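Local coordinates for phosphatidylethanolamine-binding protein (PDB 2GZQ), which probably binds phosphatidylethanolamine or related phosphorylated ligands, as a Plasmodium vivax member of the phosphatidylethanolamine-binding protein family, at residues A[63-68]-A[112-117]; A[71-76]-A[106-111]; A[77-82]-A[142-147]; A[102-107]-A[118-123]; A[153-158]-A[185-190]. All coordinates share one frame; numbering follows the deposited sequence.

Interaction 1 (A[63-68]-A[112-117]); sequences VPRNIK and LVKGTD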
# COMPACT_ATOMS: atom_id res chain seq x y z
N VAL A 63 -11.92 -1.06 4.58
CA VAL A 63 -11.12 -0.22 3.70
C VAL A 63 -11.21 1.23 4.16
O VAL A 63 -12.24 1.66 4.65
CB VAL A 63 -11.58 -0.42 2.25
CG1 VAL A 63 -12.93 0.20 1.99
CG2 VAL A 63 -10.57 0.11 1.27
N PRO A 64 -10.12 1.99 4.06
CA PRO A 64 -10.24 3.40 4.46
C PRO A 64 -11.42 4.11 3.83
O PRO A 64 -11.65 3.99 2.62
CB PRO A 64 -8.92 3.99 3.98
CG PRO A 64 -7.94 2.84 4.14
CD PRO A 64 -8.74 1.63 3.70
N ARG A 65 -12.16 4.87 4.61
CA ARG A 65 -13.33 5.56 4.09
C ARG A 65 -12.91 6.65 3.10
O ARG A 65 -13.61 6.89 2.12
CB ARG A 65 -14.15 6.17 5.23
CG ARG A 65 -15.48 6.73 4.76
CD ARG A 65 -16.38 7.16 5.90
NE ARG A 65 -17.63 7.74 5.41
CZ ARG A 65 -18.56 8.27 6.20
NH1 ARG A 65 -19.66 8.78 5.69
NH2 ARG A 65 -18.40 8.28 7.51
N ASN A 66 -11.84 7.37 3.40
CA ASN A 66 -11.44 8.50 2.57
C ASN A 66 -9.96 8.51 2.31
O ASN A 66 -9.16 8.52 3.27
CB ASN A 66 -11.83 9.84 3.20
CG ASN A 66 -13.29 10.06 3.15
OD1 ASN A 66 -13.83 10.43 2.11
ND2 ASN A 66 -13.94 9.80 4.25
N ILE A 67 -9.57 8.53 1.04
CA ILE A 67 -8.21 8.73 0.64
C ILE A 67 -8.20 9.90 -0.32
O ILE A 67 -9.12 10.03 -1.13
CB ILE A 67 -7.62 7.48 0.01
CG1 ILE A 67 -7.52 6.37 1.05
CG2 ILE A 67 -6.26 7.76 -0.62
CD1 ILE A 67 -7.07 5.05 0.52
N LYS A 68 -7.22 10.78 -0.18
CA LYS A 68 -7.10 11.94 -1.07
C LYS A 68 -5.68 12.10 -1.53
O LYS A 68 -4.74 11.96 -0.76
CB LYS A 68 -7.49 13.23 -0.35
CG LYS A 68 -8.93 13.25 0.11
CD LYS A 68 -9.36 14.59 0.73
CE LYS A 68 -10.72 14.46 1.42
NZ LYS A 68 -11.46 15.76 1.46
N LEU A 112 -10.64 9.02 -3.32
CA LEU A 112 -11.13 7.66 -3.35
C LEU A 112 -11.92 7.44 -2.09
O LEU A 112 -11.38 7.52 -1.01
CB LEU A 112 -9.97 6.66 -3.44
CG LEU A 112 -10.33 5.19 -3.72
CD1 LEU A 112 -10.90 5.08 -5.13
CD2 LEU A 112 -9.13 4.29 -3.55
N VAL A 113 -13.20 7.14 -2.26
CA VAL A 113 -14.14 7.01 -1.16
C VAL A 113 -14.56 5.55 -1.05
O VAL A 113 -15.01 4.94 -2.01
CB VAL A 113 -15.38 7.90 -1.36
CG1 VAL A 113 -16.31 7.81 -0.15
CG2 VAL A 113 -14.94 9.34 -1.62
N LYS A 114 -14.31 4.96 0.11
CA LYS A 114 -14.61 3.55 0.37
C LYS A 114 -13.94 2.63 -0.65
O LYS A 114 -14.47 1.56 -0.98
CB LYS A 114 -16.12 3.30 0.40
CG LYS A 114 -16.79 3.92 1.58
CD LYS A 114 -18.15 3.29 1.87
CE LYS A 114 -18.86 4.03 2.98
NZ LYS A 114 -20.17 3.41 3.34
N GLY A 115 -12.76 3.03 -1.12
CA GLY A 115 -11.87 2.10 -1.77
C GLY A 115 -12.12 1.81 -3.23
O GLY A 115 -11.39 1.00 -3.81
N THR A 116 -13.09 2.46 -3.87
CA THR A 116 -13.41 2.14 -5.26
C THR A 116 -14.24 3.23 -5.91
O THR A 116 -14.85 4.08 -5.25
CB THR A 116 -14.14 0.81 -5.33
OG1 THR A 116 -14.19 0.38 -6.70
CG2 THR A 116 -15.52 0.91 -4.77
N ASP A 117 -14.26 3.21 -7.24
CA ASP A 117 -15.15 3.95 -8.08
C ASP A 117 -15.27 3.25 -9.42
O ASP A 117 -14.73 2.16 -9.59
CB ASP A 117 -14.73 5.42 -8.22
CG ASP A 117 -13.45 5.62 -8.99
OD1 ASP A 117 -13.09 4.76 -9.80
OD2 ASP A 117 -12.84 6.70 -8.78
O HOH W 1 -10.94 4.90 0.04

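Interaction 2 (A[71-76]-A[106-111]); sequences EEPPED and GIKSKE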
# COMPACT_ATOMS: atom_id res chain seq x y z
N GLU A 71 -2.64 15.31 -6.38
CA GLU A 71 -2.84 15.57 -7.80
C GLU A 71 -3.40 14.35 -8.47
O GLU A 71 -3.28 13.24 -7.95
CB GLU A 71 -1.57 16.00 -8.49
CG GLU A 71 -0.52 14.99 -8.42
CD GLU A 71 0.78 15.42 -9.09
OE1 GLU A 71 1.48 16.29 -8.53
OE2 GLU A 71 1.11 14.89 -10.18
N GLU A 72 -4.08 14.57 -9.59
CA GLU A 72 -4.54 13.50 -10.47
C GLU A 72 -3.35 12.87 -11.19
O GLU A 72 -2.34 13.51 -11.36
CB GLU A 72 -5.52 14.07 -11.50
CG GLU A 72 -6.82 14.50 -10.89
CD GLU A 72 -7.78 15.10 -11.89
OE1 GLU A 72 -7.57 14.95 -13.11
OE2 GLU A 72 -8.77 15.72 -11.45
N PRO A 73 -3.50 11.62 -11.62
CA PRO A 73 -2.41 11.04 -12.43
C PRO A 73 -2.32 11.72 -13.78
O PRO A 73 -3.28 12.30 -14.23
CB PRO A 73 -2.82 9.58 -12.61
CG PRO A 73 -4.31 9.59 -12.39
CD PRO A 73 -4.62 10.68 -11.43
N PRO A 74 -1.17 11.63 -14.47
CA PRO A 74 -1.06 12.14 -15.83
C PRO A 74 -2.10 11.53 -16.76
O PRO A 74 -2.61 10.43 -16.52
CB PRO A 74 0.35 11.72 -16.23
CG PRO A 74 1.09 11.60 -14.94
CD PRO A 74 0.09 11.04 -13.99
N GLU A 75 -2.40 12.25 -17.82
CA GLU A 75 -3.30 11.76 -18.85
C GLU A 75 -2.86 10.39 -19.35
O GLU A 75 -1.68 10.17 -19.60
CB GLU A 75 -3.29 12.73 -20.02
CG GLU A 75 -4.29 12.41 -21.12
CD GLU A 75 -4.15 13.31 -22.35
OE1 GLU A 75 -4.83 13.04 -23.36
OE2 GLU A 75 -3.36 14.28 -22.29
N ASP A 76 -3.83 9.49 -19.47
CA ASP A 76 -3.63 8.11 -19.90
C ASP A 76 -2.86 7.22 -18.94
O ASP A 76 -2.52 6.08 -19.27
CB ASP A 76 -3.06 8.05 -21.31
CG ASP A 76 -3.96 8.70 -22.33
OD1 ASP A 76 -5.20 8.54 -22.26
OD2 ASP A 76 -3.42 9.38 -23.21
N GLY A 106 -6.37 1.67 -11.27
CA GLY A 106 -7.27 2.39 -12.16
C GLY A 106 -7.74 3.75 -11.68
O GLY A 106 -8.56 4.39 -12.36
N ILE A 107 -7.23 4.18 -10.54
CA ILE A 107 -7.67 5.44 -9.90
C ILE A 107 -7.31 6.63 -10.78
O ILE A 107 -6.19 6.78 -11.23
CB ILE A 107 -7.00 5.63 -8.50
CG1 ILE A 107 -7.28 4.44 -7.56
CG2 ILE A 107 -7.42 6.93 -7.88
CD1 ILE A 107 -6.23 4.19 -6.50
N LYS A 108 -8.29 7.47 -11.06
CA LYS A 108 -8.14 8.66 -11.89
C LYS A 108 -8.39 9.96 -11.11
O LYS A 108 -8.00 11.04 -11.56
CB LYS A 108 -9.13 8.63 -13.07
CG LYS A 108 -8.89 7.54 -14.06
CD LYS A 108 -7.53 7.66 -14.74
CE LYS A 108 -7.45 8.88 -15.64
NZ LYS A 108 -6.13 9.12 -16.31
N SER A 109 -9.06 9.85 -9.96
CA SER A 109 -9.63 10.99 -9.22
C SER A 109 -8.73 11.37 -8.05
O SER A 109 -8.08 10.50 -7.47
CB SER A 109 -10.98 10.59 -8.62
OG SER A 109 -11.48 11.61 -7.75
N LYS A 110 -8.74 12.64 -7.63
CA LYS A 110 -8.00 13.02 -6.43
C LYS A 110 -8.59 12.46 -5.16
O LYS A 110 -8.01 12.63 -4.11
CB LYS A 110 -7.94 14.53 -6.28
CG LYS A 110 -6.94 15.19 -7.18
CD LYS A 110 -7.14 16.67 -7.17
CE LYS A 110 -6.52 17.29 -5.95
NZ LYS A 110 -6.41 18.77 -6.12
N GLU A 111 -9.76 11.84 -5.23
CA GLU A 111 -10.45 11.33 -4.03
C GLU A 111 -10.88 9.90 -4.28
O GLU A 111 -11.44 9.58 -5.36
CB GLU A 111 -11.67 12.18 -3.71
CG GLU A 111 -11.46 13.19 -2.62
CD GLU A 111 -12.76 13.61 -1.99
OE1 GLU A 111 -13.50 14.39 -2.63
OE2 GLU A 111 -13.05 13.15 -0.86
O HOH W 2 -7.54 12.12 -13.94
O HOH W 3 -10.21 14.57 -9.17
O HOH W 4 -5.58 11.94 -15.60
O HOH W 5 -6.57 10.22 -18.92

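Interaction 3 (A[77-82]-A[142-147]); sequences YCYILF and FILSLV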
# COMPACT_ATOMS: atom_id res chain seq x y z
N TYR A 77 -2.64 7.74 -17.73
CA TYR A 77 -2.14 6.95 -16.61
C TYR A 77 -3.17 6.92 -15.50
O TYR A 77 -4.08 7.75 -15.43
CB TYR A 77 -0.80 7.52 -16.10
CG TYR A 77 0.34 7.17 -17.02
CD1 TYR A 77 1.13 6.06 -16.76
CD2 TYR A 77 0.56 7.89 -18.18
CE1 TYR A 77 2.14 5.71 -17.60
CE2 TYR A 77 1.58 7.54 -19.05
CZ TYR A 77 2.36 6.44 -18.75
OH TYR A 77 3.36 6.09 -19.65
N CYS A 78 -3.01 5.95 -14.62
CA CYS A 78 -3.83 5.92 -13.43
C CYS A 78 -2.97 5.49 -12.25
O CYS A 78 -1.82 5.05 -12.41
CB CYS A 78 -5.05 5.02 -13.62
SG CYS A 78 -4.60 3.37 -14.08
N TYR A 79 -3.49 5.69 -11.05
CA TYR A 79 -2.82 5.16 -9.88
C TYR A 79 -3.19 3.72 -9.63
O TYR A 79 -4.32 3.29 -9.83
CB TYR A 79 -3.15 5.97 -8.62
CG TYR A 79 -2.70 7.42 -8.63
CD1 TYR A 79 -3.56 8.42 -8.26
CD2 TYR A 79 -1.42 7.78 -8.99
CE1 TYR A 79 -3.17 9.75 -8.25
CE2 TYR A 79 -1.02 9.11 -8.99
CZ TYR A 79 -1.90 10.08 -8.60
OH TYR A 79 -1.44 11.39 -8.63
N ILE A 80 -2.21 3.02 -9.10
CA ILE A 80 -2.38 1.71 -8.47
C ILE A 80 -1.85 1.82 -7.05
O ILE A 80 -0.77 2.37 -6.81
CB ILE A 80 -1.70 0.58 -9.30
CG1 ILE A 80 -1.94 -0.77 -8.65
CG2 ILE A 80 -0.24 0.88 -9.57
CD1 ILE A 80 -1.55 -1.96 -9.54
N LEU A 81 -2.64 1.32 -6.10
CA LEU A 81 -2.36 1.48 -4.68
C LEU A 81 -2.29 0.10 -4.05
O LEU A 81 -3.19 -0.72 -4.22
CB LEU A 81 -3.50 2.29 -4.05
CG LEU A 81 -3.41 2.53 -2.55
CD1 LEU A 81 -2.16 3.22 -2.10
CD2 LEU A 81 -4.61 3.33 -2.08
N PHE A 82 -1.22 -0.13 -3.30
CA PHE A 82 -1.04 -1.36 -2.55
C PHE A 82 -0.95 -0.99 -1.07
O PHE A 82 -0.23 -0.04 -0.72
CB PHE A 82 0.28 -2.06 -2.93
CG PHE A 82 0.39 -2.52 -4.36
CD1 PHE A 82 -0.66 -3.07 -5.04
CD2 PHE A 82 1.60 -2.41 -5.04
CE1 PHE A 82 -0.50 -3.50 -6.35
CE2 PHE A 82 1.74 -2.85 -6.30
CZ PHE A 82 0.71 -3.38 -6.98
N PHE A 142 1.42 2.09 2.60
CA PHE A 142 0.61 2.34 1.42
C PHE A 142 1.53 2.88 0.33
O PHE A 142 2.15 3.91 0.51
CB PHE A 142 -0.47 3.37 1.73
CG PHE A 142 -1.50 2.91 2.73
CD1 PHE A 142 -1.22 2.91 4.07
CD2 PHE A 142 -2.75 2.50 2.32
CE1 PHE A 142 -2.18 2.53 5.00
CE2 PHE A 142 -3.72 2.10 3.25
CZ PHE A 142 -3.40 2.11 4.57
N ILE A 143 1.61 2.19 -0.80
CA ILE A 143 2.49 2.56 -1.90
C ILE A 143 1.63 2.91 -3.12
O ILE A 143 0.79 2.11 -3.56
CB ILE A 143 3.42 1.41 -2.28
CG1 ILE A 143 4.24 0.91 -1.08
CG2 ILE A 143 4.32 1.83 -3.43
CD1 ILE A 143 4.86 -0.44 -1.26
N LEU A 144 1.84 4.10 -3.63
CA LEU A 144 1.11 4.64 -4.76
C LEU A 144 2.00 4.73 -5.97
O LEU A 144 3.10 5.31 -5.88
CB LEU A 144 0.60 6.05 -4.42
CG LEU A 144 -0.40 6.65 -5.38
CD1 LEU A 144 -1.75 5.94 -5.28
CD2 LEU A 144 -0.54 8.18 -5.13
N SER A 145 1.57 4.13 -7.09
CA SER A 145 2.36 4.08 -8.31
C SER A 145 1.50 4.46 -9.50
O SER A 145 0.27 4.44 -9.43
CB SER A 145 2.94 2.67 -8.52
OG SER A 145 3.71 2.26 -7.42
N LEU A 146 2.13 4.79 -10.61
CA LEU A 146 1.48 5.02 -11.89
C LEU A 146 1.57 3.79 -12.77
O LEU A 146 2.63 3.16 -12.90
CB LEU A 146 2.19 6.15 -12.65
CG LEU A 146 1.96 7.55 -12.04
CD1 LEU A 146 2.79 8.51 -12.88
CD2 LEU A 146 0.51 7.95 -12.00
N VAL A 147 0.46 3.48 -13.40
CA VAL A 147 0.33 2.44 -14.40
C VAL A 147 -0.38 3.02 -15.61
O VAL A 147 -1.27 3.86 -15.48
CB VAL A 147 -0.41 1.19 -13.81
CG1 VAL A 147 -1.81 1.52 -13.35
CG2 VAL A 147 -0.47 0.05 -14.80
O HOH W 6 1.70 0.90 -6.03

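Interaction 4 (A[102-107]-A[118-123]); sequences WAVSGI and KNCITL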
# COMPACT_ATOMS: atom_id res chain seq x y z
N TRP A 102 -4.29 -5.20 0.31
CA TRP A 102 -5.20 -4.49 -0.59
C TRP A 102 -4.44 -4.09 -1.82
O TRP A 102 -3.30 -3.62 -1.72
CB TRP A 102 -5.76 -3.26 0.15
CG TRP A 102 -6.79 -2.46 -0.59
CD1 TRP A 102 -7.72 -2.90 -1.49
CD2 TRP A 102 -6.99 -1.05 -0.46
NE1 TRP A 102 -8.49 -1.85 -1.92
CE2 TRP A 102 -8.05 -0.70 -1.30
CE3 TRP A 102 -6.36 -0.06 0.31
CZ2 TRP A 102 -8.49 0.61 -1.44
CZ3 TRP A 102 -6.82 1.24 0.19
CH2 TRP A 102 -7.88 1.57 -0.67
N ALA A 103 -5.05 -4.27 -2.99
CA ALA A 103 -4.52 -3.76 -4.25
C ALA A 103 -5.64 -3.29 -5.13
O ALA A 103 -6.53 -4.07 -5.49
CB ALA A 103 -3.72 -4.82 -4.99
N VAL A 104 -5.61 -2.02 -5.50
CA VAL A 104 -6.64 -1.44 -6.35
C VAL A 104 -5.92 -0.62 -7.42
O VAL A 104 -4.99 0.12 -7.14
CB VAL A 104 -7.67 -0.63 -5.53
CG1 VAL A 104 -7.01 0.49 -4.73
CG2 VAL A 104 -8.77 -0.09 -6.41
N SER A 105 -6.39 -0.78 -8.66
CA SER A 105 -5.75 -0.19 -9.82
C SER A 105 -6.75 0.56 -10.68
O SER A 105 -7.91 0.14 -10.78
CB SER A 105 -5.11 -1.34 -10.58
OG SER A 105 -4.40 -0.91 -11.74
N GLY A 106 -6.37 1.67 -11.27
CA GLY A 106 -7.27 2.39 -12.16
C GLY A 106 -7.74 3.75 -11.68
O GLY A 106 -8.56 4.39 -12.36
N ILE A 107 -7.23 4.18 -10.54
CA ILE A 107 -7.67 5.44 -9.90
C ILE A 107 -7.31 6.63 -10.78
O ILE A 107 -6.19 6.78 -11.23
CB ILE A 107 -7.00 5.63 -8.50
CG1 ILE A 107 -7.28 4.44 -7.56
CG2 ILE A 107 -7.42 6.93 -7.88
CD1 ILE A 107 -6.23 4.19 -6.50
N LYS A 118 -15.93 3.90 -10.39
CA LYS A 118 -16.21 3.28 -11.68
C LYS A 118 -14.97 2.87 -12.44
O LYS A 118 -15.05 1.99 -13.30
CB LYS A 118 -17.07 4.21 -12.54
CG LYS A 118 -16.40 5.51 -12.90
CD LYS A 118 -17.31 6.41 -13.70
CE LYS A 118 -16.54 7.60 -14.25
NZ LYS A 118 -17.41 8.54 -14.99
N ASN A 119 -13.85 3.53 -12.17
CA ASN A 119 -12.59 3.31 -12.90
C ASN A 119 -11.74 2.19 -12.34
O ASN A 119 -10.79 1.77 -12.99
CB ASN A 119 -11.77 4.60 -12.90
CG ASN A 119 -12.51 5.77 -13.53
OD1 ASN A 119 -12.60 6.85 -12.95
ND2 ASN A 119 -13.03 5.55 -14.72
N CYS A 120 -12.04 1.80 -11.11
CA CYS A 120 -11.10 0.98 -10.37
C CYS A 120 -11.33 -0.51 -10.54
O CYS A 120 -12.45 -0.99 -10.60
CB CYS A 120 -11.17 1.36 -8.90
SG CYS A 120 -10.57 3.03 -8.59
N ILE A 121 -10.24 -1.24 -10.61
CA ILE A 121 -10.24 -2.69 -10.59
C ILE A 121 -9.65 -3.08 -9.25
O ILE A 121 -8.49 -2.74 -8.95
CB ILE A 121 -9.39 -3.25 -11.74
CG1 ILE A 121 -9.87 -2.73 -13.08
CG2 ILE A 121 -9.42 -4.77 -11.70
CD1 ILE A 121 -9.10 -3.25 -14.27
N THR A 122 -10.39 -3.83 -8.46
CA THR A 122 -9.90 -4.34 -7.21
C THR A 122 -9.20 -5.69 -7.42
O THR A 122 -9.84 -6.72 -7.60
CB THR A 122 -11.01 -4.42 -6.15
OG1 THR A 122 -11.47 -3.08 -5.88
CG2 THR A 122 -10.53 -5.04 -4.87
N LEU A 123 -7.88 -5.65 -7.49
CA LEU A 123 -7.10 -6.83 -7.79
C LEU A 123 -6.99 -7.74 -6.56
O LEU A 123 -6.99 -8.95 -6.66
CB LEU A 123 -5.70 -6.42 -8.26
CG LEU A 123 -5.64 -5.64 -9.56
CD1 LEU A 123 -4.21 -5.11 -9.77
CD2 LEU A 123 -6.08 -6.47 -10.72
O HOH W 7 -10.90 -1.69 -3.56

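Interaction 5 (A[153-158]-A[185-190]); sequences GNVTGV and NDMKIV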
# COMPACT_ATOMS: atom_id res chain seq x y z
N GLY A 153 -5.45 -3.45 -15.70
CA GLY A 153 -5.93 -4.80 -15.33
C GLY A 153 -5.05 -5.91 -15.85
O GLY A 153 -5.49 -7.06 -15.94
N ASN A 154 -3.82 -5.56 -16.18
CA ASN A 154 -2.86 -6.49 -16.73
C ASN A 154 -1.54 -6.36 -15.98
O ASN A 154 -0.54 -5.94 -16.53
CB ASN A 154 -2.65 -6.17 -18.21
CG ASN A 154 -1.85 -7.22 -18.92
OD1 ASN A 154 -1.64 -8.31 -18.39
ND2 ASN A 154 -1.37 -6.89 -20.11
N VAL A 155 -1.58 -6.72 -14.71
CA VAL A 155 -0.45 -6.55 -13.81
C VAL A 155 0.17 -7.93 -13.64
O VAL A 155 -0.44 -8.83 -13.04
CB VAL A 155 -0.90 -5.99 -12.46
CG1 VAL A 155 0.28 -5.85 -11.54
CG2 VAL A 155 -1.65 -4.66 -12.70
N THR A 156 1.35 -8.13 -14.19
CA THR A 156 2.05 -9.39 -14.03
C THR A 156 2.26 -9.65 -12.53
O THR A 156 2.76 -8.77 -11.84
CB THR A 156 3.37 -9.32 -14.81
OG1 THR A 156 3.07 -9.04 -16.18
CG2 THR A 156 4.15 -10.62 -14.67
N GLY A 157 1.91 -10.84 -12.05
CA GLY A 157 2.05 -11.17 -10.64
C GLY A 157 0.80 -10.97 -9.81
O GLY A 157 0.66 -11.55 -8.72
N VAL A 158 -0.14 -10.17 -10.31
CA VAL A 158 -1.35 -9.85 -9.59
C VAL A 158 -2.54 -9.92 -10.55
O VAL A 158 -3.03 -8.89 -11.05
CB VAL A 158 -1.29 -8.47 -8.91
CG1 VAL A 158 -2.42 -8.36 -7.92
CG2 VAL A 158 0.03 -8.24 -8.21
N ASN A 185 6.66 -4.63 -13.61
CA ASN A 185 5.59 -4.12 -14.48
C ASN A 185 5.91 -2.74 -15.06
O ASN A 185 5.07 -2.11 -15.68
CB ASN A 185 4.28 -4.05 -13.69
CG ASN A 185 3.61 -5.37 -13.61
OD1 ASN A 185 2.96 -5.80 -14.57
ND2 ASN A 185 3.81 -6.09 -12.51
N ASP A 186 7.12 -2.28 -14.83
CA ASP A 186 7.55 -0.96 -15.34
C ASP A 186 6.64 0.17 -14.85
O ASP A 186 6.35 1.13 -15.56
CB ASP A 186 7.64 -0.95 -16.89
CG ASP A 186 8.77 -1.80 -17.43
OD1 ASP A 186 9.77 -2.01 -16.72
OD2 ASP A 186 8.65 -2.26 -18.59
N MSE A 187 6.17 0.05 -13.62
CA MSE A 187 5.37 1.10 -13.01
C MSE A 187 6.29 2.10 -12.30
O MSE A 187 7.45 1.81 -12.08
CB MSE A 187 4.36 0.46 -12.03
CG MSE A 187 3.34 -0.44 -12.72
SE MSE A 187 2.42 -1.59 -11.39
CE MSE A 187 1.01 -2.29 -12.50
N LYS A 188 5.77 3.27 -11.96
CA LYS A 188 6.56 4.33 -11.32
C LYS A 188 5.99 4.63 -9.94
O LYS A 188 4.83 5.06 -9.85
CB LYS A 188 6.57 5.62 -12.17
CG LYS A 188 7.39 6.72 -11.54
CD LYS A 188 7.25 8.05 -12.25
CE LYS A 188 7.94 9.15 -11.43
NZ LYS A 188 9.37 9.29 -11.78
N ILE A 189 6.77 4.47 -8.87
CA ILE A 189 6.31 4.84 -7.54
C ILE A 189 6.26 6.35 -7.45
O ILE A 189 7.21 7.04 -7.82
CB ILE A 189 7.27 4.30 -6.47
CG1 ILE A 189 7.22 2.77 -6.48
CG2 ILE A 189 6.91 4.85 -5.11
CD1 ILE A 189 8.38 2.12 -5.79
N VAL A 190 5.15 6.88 -6.95
CA VAL A 190 4.97 8.33 -6.82
C VAL A 190 4.51 8.85 -5.46
O VAL A 190 4.58 10.02 -5.21
CB VAL A 190 4.06 8.89 -7.92
CG1 VAL A 190 4.62 8.66 -9.32
CG2 VAL A 190 2.62 8.33 -7.80
O HOH W 8 1.00 -3.74 -15.54

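Interaction 1 (A[63-68]-A[112-117])
Ile-67 and Leu-112 exchange two backbone hydrogen bonds, Ile-67 N to Leu-112 O at 2.9 Å and Leu-112 N to Ile-67 O at 2.9 Å, the second almost straight at its hydrogen (174°). Toward the turn, Lys-114 N donates to Arg-65 O from above the carbonyl plane, and the same oxygen takes the CA-H of Val-113, with Val-113 CA 3.3 Å from Arg-65 O. Where the chains part, a water donates to Pro-64 O and Leu-112 O and accepts from Gly-115 N at 2.9 Å, satisfying three backbone groups at once. The packing divides between two faces. On one, Ile-67 and Leu-112 touch, CB to CB at 4.3 Å, and their branched chains suit a greasy position against Trp-102 and Ile-107 of strand 99-107. On the other, Asn-66 and Val-113 lie side by side and point the same way, Asn-66 OD1 4.0 Å from Val-113 CG2. Val-63 holds CG1 between its N and carbonyl carbon (chi1 71°), 3.6 Å from Lys-114 O; CG2, anti to N, lies 3.9 Å from Gly-115 CA, where a beta carbon would run into that same methyl and positive phi (82°) also favours glycine. A type I' turn, Val-113 to Thr-116, then leads the chain away. On the other side of 63-68, Arg-65 and Asn-66 both face Ser-42 in a classic beta bulge. In the four-stranded antiparallel sheet, ordered 47-49, 39-42, 66-69, 111-113, strand 111-113 is outermost.

Interaction 2 (A[71-76]-A[106-111])
Glu-72 and Lys-110 cross at about a right angle, their aliphatic stems touching at 3.8 Å between Glu-72 CG and Lys-110 CG. Their charged ends stay apart, with Glu-72 OE2 6.6 Å from Lys-110 NZ, and a water instead joins that carboxylate oxygen to Lys-110 N. A second water lies near Glu-72 OE1 and Lys-108 O. Beside them Pro-73 lays the CG-CD side of its ring on segment 106-111, CD 3.4 Å from Lys-108 O and CG 3.6 Å from Ile-107 O. A proline, compact and without an N-H to satisfy, suits this buried seat against carbonyl groups. Lys-108 starts off away from the loop, but bends at chi2 (-62°) and chi3 (-68°) swing CD and then CE round, and the chain comes back to the loop beyond Pro-73. There NZ is hydrogen-bonded to Tyr-77 O and gives protons to two waters, one 3.0 Å from NZ and also within hydrogen-bonding reach of Pro-73 O, the other taking a proton from Asp-76 N as well. No direct hydrogen bond crosses between the two segments. Segment 106-111 is itself shaped by a G1 beta bulge, Gly-106 and Ile-107 both facing Tyr-79, and by an ST turn at Ser-109: a loop-on-loop contact at the end of strand 99-107.

Interaction 3 (A[77-82]-A[142-147])
Leu-144 reaches Tyr-79 through two torsions: chi1 (-169°), with CG anti to the backbone N, brings CG over the ring, and chi2 (70°) sets the methyls. CD2 lies over the ring's centre, 4.0 Å from the centroid of Tyr-79, in a CH-pi contact, while Leu-144 CD1 packs on Tyr-79 CB. The tyrosine's own CG sits beside its N (chi1 -63°). Leu-146 runs side by side with it, CD2 3.6 Å from Tyr-79 CE2, and Ser-145 O lies in plane at the ring's edge. The phenol oxygen bonds to Glu-71 O. On the opposite face Ile-80 CG2 rests 3.8 Å from Ser-145 CB, and Val-147 CG1 packs by Ile-80 CG2, 4.1 Å away. Between the faces run six backbone hydrogen bonds in three antiparallel pairs, Cys-78 with Val-147, Ile-80 with Ser-145 and Phe-82 with Ile-143; Ile-80 N to Ser-145 O is 2.9 Å. A water donates to Ile-80 O and Ile-143 O and is hydrogen-bonded to Ser-145 OG at 2.8 Å, so a small hydroxyl can sit among aliphatic neighbours. Most backbone polarity is met strand to strand; the few polar groups on the faces, Ser-145 OG and the Tyr-79 hydroxyl, each have a partner, and the remaining packing is apolar or aromatic.

Interaction 4 (A[102-107]-A[118-123])
Ser-105 and Ile-121 form an antiparallel hydrogen-bonded pair, Ile-121 N to Ser-105 O at 2.7 Å and nearly straight (176°), with Ser-105 N returning a bond to Ile-121 O; farther along, Leu-123 N to Ala-103 O is weak, bent to 127° where the chain turns a corner. On one face Val-104, with CG2 anti to the backbone N, sets that methyl 3.8 Å from Cys-120 CB. Its other methyl, CG1, sits over one face of the Trp-102 ring, offset toward its rim. The indole edge is used too: a water in the ring plane accepts from Trp-102 NE1 and is hydrogen-bonded to Thr-122 OG1 at 2.8 Å, so one water links the indole N-H to the threonine hydroxyl. On the opposite face Leu-123 packs its CB against Ala-103 CB at 4.1 Å and its CD1 against Ser-105 CB at 4.0 Å, while Ser-105 OG is bonded to Lys-152 O. The small side chains of Ala-103 and Ser-105 let the leucine come close to the strand. Asn-119 CB closes on Gly-106 O at 3.3 Å, and a beta carbon on Gly-106 would run into Asn-119 O, so glycine fits the tight approach. Strand 121-124 thereby forms an edge of the six-stranded mixed sheet, antiparallel to strand 99-107.

Interaction 5 (A[153-158]-A[185-190])
The amide of Asn-185 works by its edge against the backbone of Thr-156 and by one face against Val-155. Its CG lies anti to the carbonyl carbon, beside the backbone N (chi1 -81°). At the edge, Thr-156 N donates to Asn-185 OD1 at 2.9 Å, in the carbonyl plane and on a lone pair. The other branch answers, Asn-185 ND2 giving to Thr-156 O at 3.0 Å with that oxygen exactly in the amide plane. Over one face comes Val-155 CG1, 3.7 Å from Asn-185 ND2, the two side chains crossing at about a right angle. A water shared with Asn-154 O donates to Asn-185 OD1 at 3.0 Å, approaching from the same side of the plane as Val-155. ND2 also binds Val-181 O, in the helix that Asn-185 follows, so both branches have two partners and the flip of the amide is well defined. The valine's other methyl, CG2, meets CE of Met-187 at 3.6 Å, at least in one of two conformers of this selenomethionine. Gly-157, with positive phi (96°), suits the type II turn from Val-155 to Val-158. Having both a donor and an acceptor, asparagine can bond to both the N-H and the C=O of one residue, tying an irregular loop to a helix end.

How the interactions relate
Interaction 3 is the most buried of the five and joins the two central strands of the six-stranded sheet by a full backbone ladder with largely apolar faces. Interaction 4 extends the same sheet to its edge, sharing strand 99-107 with interaction 2, whose loop contact is wetter and more charged. Interaction 1 belongs to the other sheet, and packs onto strand 99-107 where Val-63, Ile-67 and Gly-115 touch Trp-102. Interaction 5, at the surface, replaces backbone pairing with one side-chain amide; it touches interaction 3 where strand 188-198 pairs with strand 138-148, and interaction 4 through Leu-123. Polar side-chain tips join the loop contact of interaction 2 to the core sheet of interaction 3.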